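Local structure of enolase-phosphatase E1 (2G80) at residues P72-F80 with D102-Y111; Q151-Q159 with S168-Y178. The protein probably catalyses, with magnesium, the enolisation and then the dephosphorylation of a diketo-methylthiopentyl phosphate to an acireductone in the methionine salvage pathway. All coordinates share one frame; numbering follows the deposited sequence.

Contact 1 (P72-F80 with D102-Y111); sequences PVSNILSQF and DPILKQLQGY
The Phe80 ring lies over the side chain of Ile104, whose CG2 sits 3.7 Å from the ring centroid and only 10° off the normal, a centred CH-pi contact. Around the edge of the same ring come Asp102 OD2, 3.6 Å from Phe80 CE1 with the carboxylate turned almost perpendicular to the ring, and Leu108 CD2. At the far end of the interface Tyr111 offers one face to Val73, whose CB stands nearer the rim, 4.1 Å from the centroid. Between the two rings Ile76 enters as a knob into the hole formed by Ile104, Gln107, Leu108 and Tyr111. Its CG2, anti to the backbone N, reaches Leu108 CB at 3.9 Å, while CD1 touches Tyr111 CB. Leu108 forks: CD1 meets Val73 CG2 at 3.6 Å and CD2 meets Leu77 CD2 at 3.8 Å. Asp102 is also an N-cap, OD1 accepting from Ile104 N at 3.0 Å. The axes of 72-78 and 103-111 approach to 9.5 Å and run nearly antiparallel, at 159°, within a helical region consistent with the cap of HAD phosphatases. Helix 85-97 packs on Leu77 and Phe80 through Ile92, Leu88 and Leu95, and Phe56 of helix 46-65 covers Leu105 and Leu108.

Contact 2 (Q151-Q159 with S168-Y178); sequences QKLLFGYVQ and SLDLNSYIDGY
Within the beta-alpha-beta unit formed by strand 140-143, helix 148-156 and strand 177-179 of this HAD-type fold, the chain leaving the helix pairs with the segment that leads into strand 177-179, the outermost strand on that side of the sheet. Val158 and Leu169 form a single antiparallel hydrogen-bonded pair: Val158 N donates to Leu169 O at 2.8 Å, and Leu169 N to Val158 O at 2.6 Å. Two further bonds hold the end of the helix. Leu171 N meets Phe155 O at 2.8 Å, nearly in line with the carbonyl, and Asn172 ND2 reaches Lys152 O at 2.8 Å. The Asx turn in which Asp170 OD1 accepts from Asn172 N probably helps to fix the backbone from which that side chain reaches back; Tyr178 OH bonds weakly to Asn172 OD1. A water bridges Gly156 O and Ser168 OG.

Beside these bonds, Ile175 CD1 packs on one face of the buried Phe155 ring, 3.4 Å from Phe155 CG, and Leu154 CD2 covers the opposite face. The Tyr178 ring is sandwiched between Ile175 CG2 and Lys152. With CG beside the backbone N (chi1 -73°) and an extended chain beyond, Lys152 lays CG over the ring, 3.7 Å from its centroid, and CE against CD1 and CE1. Gln151 OE1 lies in plane at that ring's edge, 3.5 Å from Tyr178 CD2, buried and without a polar partner in the model; its NE2 bonds to Gly146 O and Phe179 O. Ile142 of strand 140-143 touches Gln151, Phe155 and Ile175, while helix 128-136 packs against Val158 and Ile175 through Ile131 and Ile134.

How the contacts relate
Contact 1 joins two helices of the helical part of the chain, whereas contact 2 ties a helix to the edge of the parallel sheet; their centres are 23 Å apart. They come in series along the chain and touch by packing, Gly110 O lying 4.0 Å from Leu153 CD2. Helix 103-118 connects them further: beyond the part used in contact 1, its Ala114 and Tyr117 pack on Leu153. Contact 2 is the nearer to the active site. The side chain of Gln151 is about 4 Å from that of Ser144, a predicted substrate-binding residue, and about 7 Å from that of the magnesium ligand Glu39. Contact 1 lies away from these sites.

Contact 1 (P72-F80 with D102-Y111)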
loop_
_atom_site.group_PDB
_atom_site.type_symbol
_atom_site.label_atom_id
_atom_site.label_comp_id
_atom_site.label_asym_id
_atom_site.label_seq_id
_atom_site.Cartn_x
_atom_site.Cartn_y
_atom_site.Cartn_z
ATOM N N PRO A 72 -8.074 22.339 -8.863
ATOM C CA PRO A 72 -7.699 21.555 -7.655
ATOM C C PRO A 72 -6.254 20.995 -7.731
ATOM O O PRO A 72 -5.584 20.925 -6.697
ATOM C CB PRO A 72 -8.722 20.408 -7.633
ATOM C CG PRO A 72 -9.864 20.901 -8.473
ATOM C CD PRO A 72 -9.254 21.758 -9.537
ATOM N N VAL A 73 -5.800 20.595 -8.931
ATOM C CA VAL A 73 -4.408 20.158 -9.141
ATOM C C VAL A 73 -3.392 21.342 -9.059
ATOM O O VAL A 73 -2.227 21.131 -8.718
ATOM C CB VAL A 73 -4.227 19.376 -10.486
ATOM C CG1 VAL A 73 -4.270 20.310 -11.701
ATOM C CG2 VAL A 73 -2.938 18.593 -10.494
ATOM N N SER A 74 -3.843 22.552 -9.401
ATOM C CA SER A 74 -3.037 23.791 -9.386
ATOM C C SER A 74 -2.607 24.173 -7.943
ATOM O O SER A 74 -1.493 24.660 -7.716
ATOM C CB SER A 74 -3.839 24.909 -10.065
ATOM O OG SER A 74 -3.168 26.146 -10.090
ATOM N N ASN A 75 -3.505 23.938 -6.990
ATOM C CA ASN A 75 -3.244 24.129 -5.564
ATOM C C ASN A 75 -2.200 23.139 -5.062
ATOM O O ASN A 75 -1.327 23.514 -4.282
ATOM C CB ASN A 75 -4.530 23.987 -4.754
ATOM C CG ASN A 75 -5.595 25.029 -5.149
ATOM O OD1 ASN A 75 -5.280 26.087 -5.711
ATOM N ND2 ASN A 75 -6.862 24.713 -4.873
ATOM N N ILE A 76 -2.259 21.900 -5.545
ATOM C CA ILE A 76 -1.243 20.885 -5.205
ATOM C C ILE A 76 0.104 21.309 -5.814
ATOM O O ILE A 76 1.086 21.386 -5.101
ATOM C CB ILE A 76 -1.625 19.437 -5.668
ATOM C CG1 ILE A 76 -2.931 18.987 -4.979
ATOM C CG2 ILE A 76 -0.471 18.442 -5.324
ATOM C CD1 ILE A 76 -3.587 17.779 -5.570
ATOM N N LEU A 77 0.104 21.622 -7.112
ATOM C CA LEU A 77 1.319 22.003 -7.827
ATOM C C LEU A 77 2.050 23.211 -7.265
ATOM O O LEU A 77 3.273 23.210 -7.254
ATOM C CB LEU A 77 1.052 22.174 -9.326
ATOM C CG LEU A 77 0.803 20.872 -10.098
ATOM C CD1 LEU A 77 0.340 21.206 -11.505
ATOM C CD2 LEU A 77 2.033 19.973 -10.176
ATOM N N SER A 78 1.301 24.211 -6.787
ATOM C CA SER A 78 1.865 25.414 -6.191
ATOM C C SER A 78 2.670 25.126 -4.911
ATOM O O SER A 78 3.618 25.846 -4.629
ATOM C CB SER A 78 0.785 26.473 -5.907
ATOM O OG SER A 78 -0.122 25.975 -4.920
ATOM N N GLN A 79 2.317 24.071 -4.171
ATOM C CA GLN A 79 3.048 23.686 -2.946
ATOM C C GLN A 79 4.455 23.091 -3.144
ATOM O O GLN A 79 5.114 22.752 -2.164
ATOM C CB GLN A 79 2.181 22.808 -2.056
ATOM C CG GLN A 79 0.954 23.584 -1.548
ATOM C CD GLN A 79 0.324 22.961 -0.317
ATOM O OE1 GLN A 79 0.094 21.760 -0.264
ATOM N NE2 GLN A 79 0.016 23.797 0.677
ATOM N N PHE A 80 4.891 22.918 -4.395
ATOM C CA PHE A 80 6.295 22.597 -4.692
ATOM C C PHE A 80 7.140 23.865 -4.628
ATOM O O PHE A 80 8.353 23.764 -4.441
ATOM C CB PHE A 80 6.473 21.938 -6.058
ATOM C CG PHE A 80 5.964 20.548 -6.125
ATOM C CD1 PHE A 80 6.658 19.517 -5.467
ATOM C CD2 PHE A 80 4.806 20.237 -6.837
ATOM C CE1 PHE A 80 6.216 18.194 -5.528
ATOM C CE2 PHE A 80 4.353 18.934 -6.917
ATOM C CZ PHE A 80 5.062 17.893 -6.250
ATOM N N ASP A 102 8.126 12.971 -0.474
ATOM C CA ASP A 102 7.674 14.361 -0.345
ATOM C C ASP A 102 6.144 14.238 -0.300
ATOM O O ASP A 102 5.580 13.673 -1.232
ATOM C CB ASP A 102 8.182 15.189 -1.556
ATOM C CG ASP A 102 7.632 16.632 -1.627
ATOM O OD1 ASP A 102 6.774 17.057 -0.822
ATOM O OD2 ASP A 102 8.051 17.355 -2.565
ATOM N N PRO A 103 5.474 14.780 0.758
ATOM C CA PRO A 103 4.002 14.700 0.835
ATOM C C PRO A 103 3.234 15.433 -0.287
ATOM O O PRO A 103 2.091 15.083 -0.566
ATOM C CB PRO A 103 3.677 15.358 2.201
ATOM C CG PRO A 103 4.785 16.244 2.454
ATOM C CD PRO A 103 6.010 15.521 1.918
ATOM N N ILE A 104 3.840 16.440 -0.899
ATOM C CA ILE A 104 3.201 17.166 -1.992
ATOM C C ILE A 104 3.199 16.253 -3.225
ATOM O O ILE A 104 2.233 16.281 -3.988
ATOM C CB ILE A 104 3.858 18.565 -2.273
ATOM C CG1 ILE A 104 3.938 19.397 -0.976
ATOM C CG2 ILE A 104 3.082 19.298 -3.395
ATOM C CD1 ILE A 104 2.575 19.590 -0.229
ATOM N N LEU A 105 4.272 15.465 -3.405
ATOM C CA LEU A 105 4.344 14.443 -4.459
ATOM C C LEU A 105 3.241 13.390 -4.272
ATOM O O LEU A 105 2.538 13.076 -5.223
ATOM C CB LEU A 105 5.707 13.729 -4.477
ATOM C CG LEU A 105 5.899 12.633 -5.555
ATOM C CD1 LEU A 105 5.767 13.242 -6.926
ATOM C CD2 LEU A 105 7.248 11.913 -5.416
ATOM N N LYS A 106 3.109 12.866 -3.048
ATOM C CA LYS A 106 2.093 11.862 -2.711
ATOM C C LYS A 106 0.673 12.322 -2.968
ATOM O O LYS A 106 -0.160 11.519 -3.415
ATOM C CB LYS A 106 2.228 11.350 -1.269
ATOM C CG LYS A 106 3.616 10.761 -0.882
ATOM C CD LYS A 106 4.231 9.943 -2.011
ATOM C CE LYS A 106 5.516 9.208 -1.674
ATOM N NZ LYS A 106 5.897 8.419 -2.917
ATOM N N GLN A 107 0.399 13.595 -2.701
ATOM C CA GLN A 107 -0.897 14.170 -3.030
ATOM C C GLN A 107 -1.082 14.246 -4.536
ATOM O O GLN A 107 -2.148 13.920 -5.037
ATOM C CB GLN A 107 -1.050 15.563 -2.457
ATOM C CG GLN A 107 -1.172 15.574 -0.952
ATOM C CD GLN A 107 -1.119 16.963 -0.424
ATOM O OE1 GLN A 107 -1.784 17.857 -0.953
ATOM N NE2 GLN A 107 -0.309 17.173 0.606
ATOM N N LEU A 108 -0.056 14.705 -5.247
ATOM C CA LEU A 108 -0.158 14.782 -6.706
ATOM C C LEU A 108 -0.388 13.386 -7.308
ATOM O O LEU A 108 -1.228 13.249 -8.207
ATOM C CB LEU A 108 1.061 15.447 -7.315
ATOM C CG LEU A 108 0.995 15.754 -8.805
ATOM C CD1 LEU A 108 -0.160 16.722 -9.111
ATOM C CD2 LEU A 108 2.344 16.292 -9.247
ATOM N N GLN A 109 0.361 12.404 -6.792
ATOM C CA GLN A 109 0.191 10.981 -7.120
ATOM C C GLN A 109 -1.211 10.460 -6.831
ATOM O O GLN A 109 -1.767 9.752 -7.645
ATOM C CB GLN A 109 1.205 10.129 -6.359
ATOM C CG GLN A 109 2.576 10.279 -6.953
ATOM C CD GLN A 109 3.669 9.548 -6.225
ATOM O OE1 GLN A 109 3.589 9.289 -5.023
ATOM N NE2 GLN A 109 4.740 9.246 -6.964
ATOM N N GLY A 110 -1.754 10.823 -5.667
ATOM C CA GLY A 110 -3.095 10.473 -5.260
ATOM C C GLY A 110 -4.121 10.969 -6.256
ATOM O O GLY A 110 -4.989 10.206 -6.675
ATOM N N TYR A 111 -4.004 12.247 -6.632
ATOM C CA TYR A 111 -4.896 12.877 -7.587
ATOM C C TYR A 111 -4.873 12.156 -8.960
ATOM O O TYR A 111 -5.916 11.849 -9.527
ATOM C CB TYR A 111 -4.492 14.355 -7.751
ATOM C CG TYR A 111 -5.303 15.112 -8.756
ATOM C CD1 TYR A 111 -6.493 15.772 -8.372
ATOM C CD2 TYR A 111 -4.903 15.173 -10.086
ATOM C CE1 TYR A 111 -7.258 16.459 -9.301
ATOM C CE2 TYR A 111 -5.676 15.867 -11.041
ATOM C CZ TYR A 111 -6.849 16.507 -10.635
ATOM O OH TYR A 111 -7.596 17.206 -11.551
#

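Contact 2 (Q151-Q159 with S168-Y178)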
loop_
_atom_site.group_PDB
_atom_site.type_symbol
_atom_site.label_atom_id
_atom_site.label_comp_id
_atom_site.label_asym_id
_atom_site.label_seq_id
_atom_site.Cartn_x
_atom_site.Cartn_y
_atom_site.Cartn_z
ATOM N N GLN A 151 -4.151 3.693 0.324
ATOM C CA GLN A 151 -4.548 2.299 0.578
ATOM C C GLN A 151 -6.023 2.110 0.232
ATOM O O GLN A 151 -6.375 1.179 -0.479
ATOM C CB GLN A 151 -4.330 1.949 2.050
ATOM C CG GLN A 151 -2.877 1.962 2.527
ATOM C CD GLN A 151 -2.744 1.732 4.027
ATOM O OE1 GLN A 151 -3.542 1.011 4.632
ATOM N NE2 GLN A 151 -1.716 2.311 4.626
ATOM N N LYS A 152 -6.879 2.994 0.752
ATOM C CA LYS A 152 -8.317 2.950 0.484
ATOM C C LYS A 152 -8.656 2.995 -1.017
ATOM O O LYS A 152 -9.552 2.287 -1.486
ATOM C CB LYS A 152 -9.039 4.097 1.190
ATOM C CG LYS A 152 -9.176 3.953 2.669
ATOM C CD LYS A 152 -9.897 5.182 3.247
ATOM C CE LYS A 152 -9.984 5.139 4.797
ATOM N NZ LYS A 152 -10.711 6.309 5.378
ATOM N N LEU A 153 -7.930 3.847 -1.732
ATOM C CA LEU A 153 -8.014 3.976 -3.173
ATOM C C LEU A 153 -7.594 2.670 -3.853
ATOM O O LEU A 153 -8.310 2.152 -4.725
ATOM C CB LEU A 153 -7.141 5.164 -3.610
ATOM C CG LEU A 153 -7.282 5.661 -5.034
ATOM C CD1 LEU A 153 -8.703 6.229 -5.255
ATOM C CD2 LEU A 153 -6.156 6.671 -5.294
ATOM N N LEU A 154 -6.467 2.086 -3.430
ATOM C CA LEU A 154 -6.012 0.754 -3.962
ATOM C C LEU A 154 -7.044 -0.359 -3.774
ATOM O O LEU A 154 -7.342 -1.106 -4.716
ATOM C CB LEU A 154 -4.693 0.329 -3.293
ATOM C CG LEU A 154 -3.958 -0.919 -3.820
ATOM C CD1 LEU A 154 -2.423 -0.802 -3.643
ATOM C CD2 LEU A 154 -4.463 -2.271 -3.267
ATOM N N PHE A 155 -7.565 -0.494 -2.548
ATOM C CA PHE A 155 -8.589 -1.501 -2.247
ATOM C C PHE A 155 -9.974 -1.214 -2.791
ATOM O O PHE A 155 -10.818 -2.109 -2.775
ATOM C CB PHE A 155 -8.610 -1.847 -0.743
ATOM C CG PHE A 155 -7.367 -2.558 -0.296
ATOM C CD1 PHE A 155 -7.134 -3.862 -0.702
ATOM C CD2 PHE A 155 -6.415 -1.925 0.469
ATOM C CE1 PHE A 155 -5.977 -4.550 -0.319
ATOM C CE2 PHE A 155 -5.252 -2.594 0.841
ATOM C CZ PHE A 155 -5.047 -3.926 0.446
ATOM N N GLY A 156 -10.222 0.015 -3.266
ATOM C CA GLY A 156 -11.480 0.319 -3.934
ATOM C C GLY A 156 -11.565 -0.120 -5.391
ATOM O O GLY A 156 -12.673 -0.145 -5.953
ATOM N N TYR A 157 -10.414 -0.442 -6.009
ATOM C CA TYR A 157 -10.299 -0.729 -7.471
ATOM C C TYR A 157 -9.354 -1.896 -7.762
ATOM O O TYR A 157 -8.340 -1.778 -8.472
ATOM C CB TYR A 157 -9.830 0.544 -8.186
ATOM C CG TYR A 157 -10.782 1.722 -8.054
ATOM C CD1 TYR A 157 -11.883 1.846 -8.908
ATOM C CD2 TYR A 157 -10.586 2.712 -7.079
ATOM C CE1 TYR A 157 -12.768 2.912 -8.807
ATOM C CE2 TYR A 157 -11.447 3.797 -6.974
ATOM C CZ TYR A 157 -12.540 3.888 -7.848
ATOM O OH TYR A 157 -13.434 4.903 -7.779
ATOM N N VAL A 158 -9.769 -3.045 -7.248
ATOM C CA VAL A 158 -9.020 -4.260 -7.301
ATOM C C VAL A 158 -9.364 -5.012 -8.584
ATOM O O VAL A 158 -10.541 -5.160 -8.943
ATOM C CB VAL A 158 -9.311 -5.141 -6.013
ATOM C CG1 VAL A 158 -8.660 -6.497 -6.103
ATOM C CG2 VAL A 158 -8.878 -4.398 -4.754
ATOM N N GLN A 159 -8.323 -5.492 -9.252
ATOM C CA GLN A 159 -8.447 -6.294 -10.461
ATOM C C GLN A 159 -9.191 -7.598 -10.136
ATOM O O GLN A 159 -8.878 -8.288 -9.133
ATOM C CB GLN A 159 -7.068 -6.580 -11.021
ATOM C CG GLN A 159 -7.011 -7.379 -12.255
ATOM C CD GLN A 159 -5.609 -7.442 -12.814
ATOM O OE1 GLN A 159 -4.926 -8.455 -12.687
ATOM N NE2 GLN A 159 -5.163 -6.349 -13.410
ATOM N N SER A 168 -13.392 -3.485 -11.979
ATOM C CA SER A 168 -12.631 -3.733 -10.776
ATOM C C SER A 168 -13.588 -4.090 -9.608
ATOM O O SER A 168 -14.796 -3.926 -9.721
ATOM C CB SER A 168 -11.823 -2.502 -10.419
ATOM O OG SER A 168 -12.680 -1.376 -10.227
ATOM N N LEU A 169 -13.028 -4.607 -8.514
ATOM C CA LEU A 169 -13.763 -5.000 -7.307
ATOM C C LEU A 169 -13.431 -4.016 -6.180
ATOM O O LEU A 169 -12.315 -3.513 -6.096
ATOM C CB LEU A 169 -13.340 -6.405 -6.844
ATOM C CG LEU A 169 -13.383 -7.522 -7.876
ATOM C CD1 LEU A 169 -12.837 -8.780 -7.276
ATOM C CD2 LEU A 169 -14.810 -7.715 -8.404
ATOM N N ASP A 170 -14.396 -3.793 -5.295
ATOM C CA ASP A 170 -14.220 -2.921 -4.141
ATOM C C ASP A 170 -14.115 -3.826 -2.907
ATOM O O ASP A 170 -15.052 -4.568 -2.586
ATOM C CB ASP A 170 -15.398 -1.952 -4.029
ATOM C CG ASP A 170 -15.227 -0.908 -2.904
ATOM O OD1 ASP A 170 -14.198 -0.856 -2.190
ATOM O OD2 ASP A 170 -16.155 -0.099 -2.737
ATOM N N LEU A 171 -12.960 -3.787 -2.254
ATOM C CA LEU A 171 -12.739 -4.512 -1.010
ATOM C C LEU A 171 -12.844 -3.641 0.245
ATOM O O LEU A 171 -12.698 -4.173 1.338
ATOM C CB LEU A 171 -11.371 -5.184 -1.024
ATOM C CG LEU A 171 -11.052 -6.162 -2.171
ATOM C CD1 LEU A 171 -9.760 -6.907 -1.781
ATOM C CD2 LEU A 171 -12.179 -7.141 -2.448
ATOM N N ASN A 172 -13.099 -2.335 0.106
ATOM C CA ASN A 172 -13.175 -1.440 1.282
ATOM C C ASN A 172 -14.239 -1.821 2.313
ATOM O O ASN A 172 -14.017 -1.628 3.502
ATOM C CB ASN A 172 -13.255 0.050 0.887
ATOM C CG ASN A 172 -11.945 0.557 0.238
ATOM O OD1 ASN A 172 -10.843 0.362 0.754
ATOM N ND2 ASN A 172 -12.080 1.189 -0.894
ATOM N N SER A 173 -15.330 -2.449 1.872
ATOM C CA SER A 173 -16.336 -2.944 2.820
ATOM C C SER A 173 -15.846 -4.168 3.645
ATOM O O SER A 173 -16.481 -4.499 4.605
ATOM C CB SER A 173 -17.681 -3.240 2.146
ATOM O OG SER A 173 -17.598 -4.420 1.364
ATOM N N TYR A 174 -14.724 -4.803 3.287
ATOM C CA TYR A 174 -14.166 -5.939 4.046
ATOM C C TYR A 174 -12.980 -5.593 4.942
ATOM O O TYR A 174 -12.565 -6.426 5.714
ATOM C CB TYR A 174 -13.786 -7.070 3.111
ATOM C CG TYR A 174 -14.940 -7.498 2.235
ATOM C CD1 TYR A 174 -15.900 -8.418 2.679
ATOM C CD2 TYR A 174 -15.081 -6.962 0.960
ATOM C CE1 TYR A 174 -16.988 -8.792 1.841
ATOM C CE2 TYR A 174 -16.139 -7.310 0.121
ATOM C CZ TYR A 174 -17.085 -8.224 0.558
ATOM O OH TYR A 174 -18.097 -8.543 -0.313
ATOM N N ILE A 175 -12.473 -4.364 4.861
ATOM C CA ILE A 175 -11.316 -3.903 5.613
ATOM C C ILE A 175 -11.809 -3.086 6.802
ATOM O O ILE A 175 -12.560 -2.140 6.635
ATOM C CB ILE A 175 -10.346 -3.131 4.681
ATOM C CG1 ILE A 175 -9.781 -4.125 3.642
ATOM C CG2 ILE A 175 -9.185 -2.524 5.477
ATOM C CD1 ILE A 175 -9.110 -3.498 2.455
ATOM N N ASP A 176 -11.382 -3.458 8.007
ATOM C CA ASP A 176 -11.803 -2.768 9.230
ATOM C C ASP A 176 -10.984 -1.536 9.600
ATOM O O ASP A 176 -11.410 -0.723 10.437
ATOM C CB ASP A 176 -11.882 -3.781 10.356
ATOM C CG ASP A 176 -12.849 -4.885 10.021
ATOM O OD1 ASP A 176 -14.066 -4.610 9.998
ATOM O OD2 ASP A 176 -12.393 -5.985 9.669
ATOM N N GLY A 177 -9.820 -1.381 8.981
ATOM C CA GLY A 177 -8.981 -0.237 9.276
ATOM C C GLY A 177 -7.688 -0.242 8.498
ATOM O O GLY A 177 -7.307 -1.240 7.924
ATOM N N TYR A 178 -7.031 0.901 8.519
ATOM C CA TYR A 178 -5.828 1.169 7.754
ATOM C C TYR A 178 -4.871 1.909 8.645
ATOM O O TYR A 178 -5.298 2.806 9.356
ATOM C CB TYR A 178 -6.144 2.090 6.562
ATOM C CG TYR A 178 -7.270 1.597 5.699
ATOM C CD1 TYR A 178 -8.597 1.957 5.980
ATOM C CD2 TYR A 178 -7.028 0.780 4.599
ATOM C CE1 TYR A 178 -9.664 1.477 5.179
ATOM C CE2 TYR A 178 -8.087 0.296 3.791
ATOM C CZ TYR A 178 -9.395 0.649 4.107
ATOM O OH TYR A 178 -10.431 0.191 3.337
HETATM O O HOH W 1 -14.055 -1.043 -7.902
#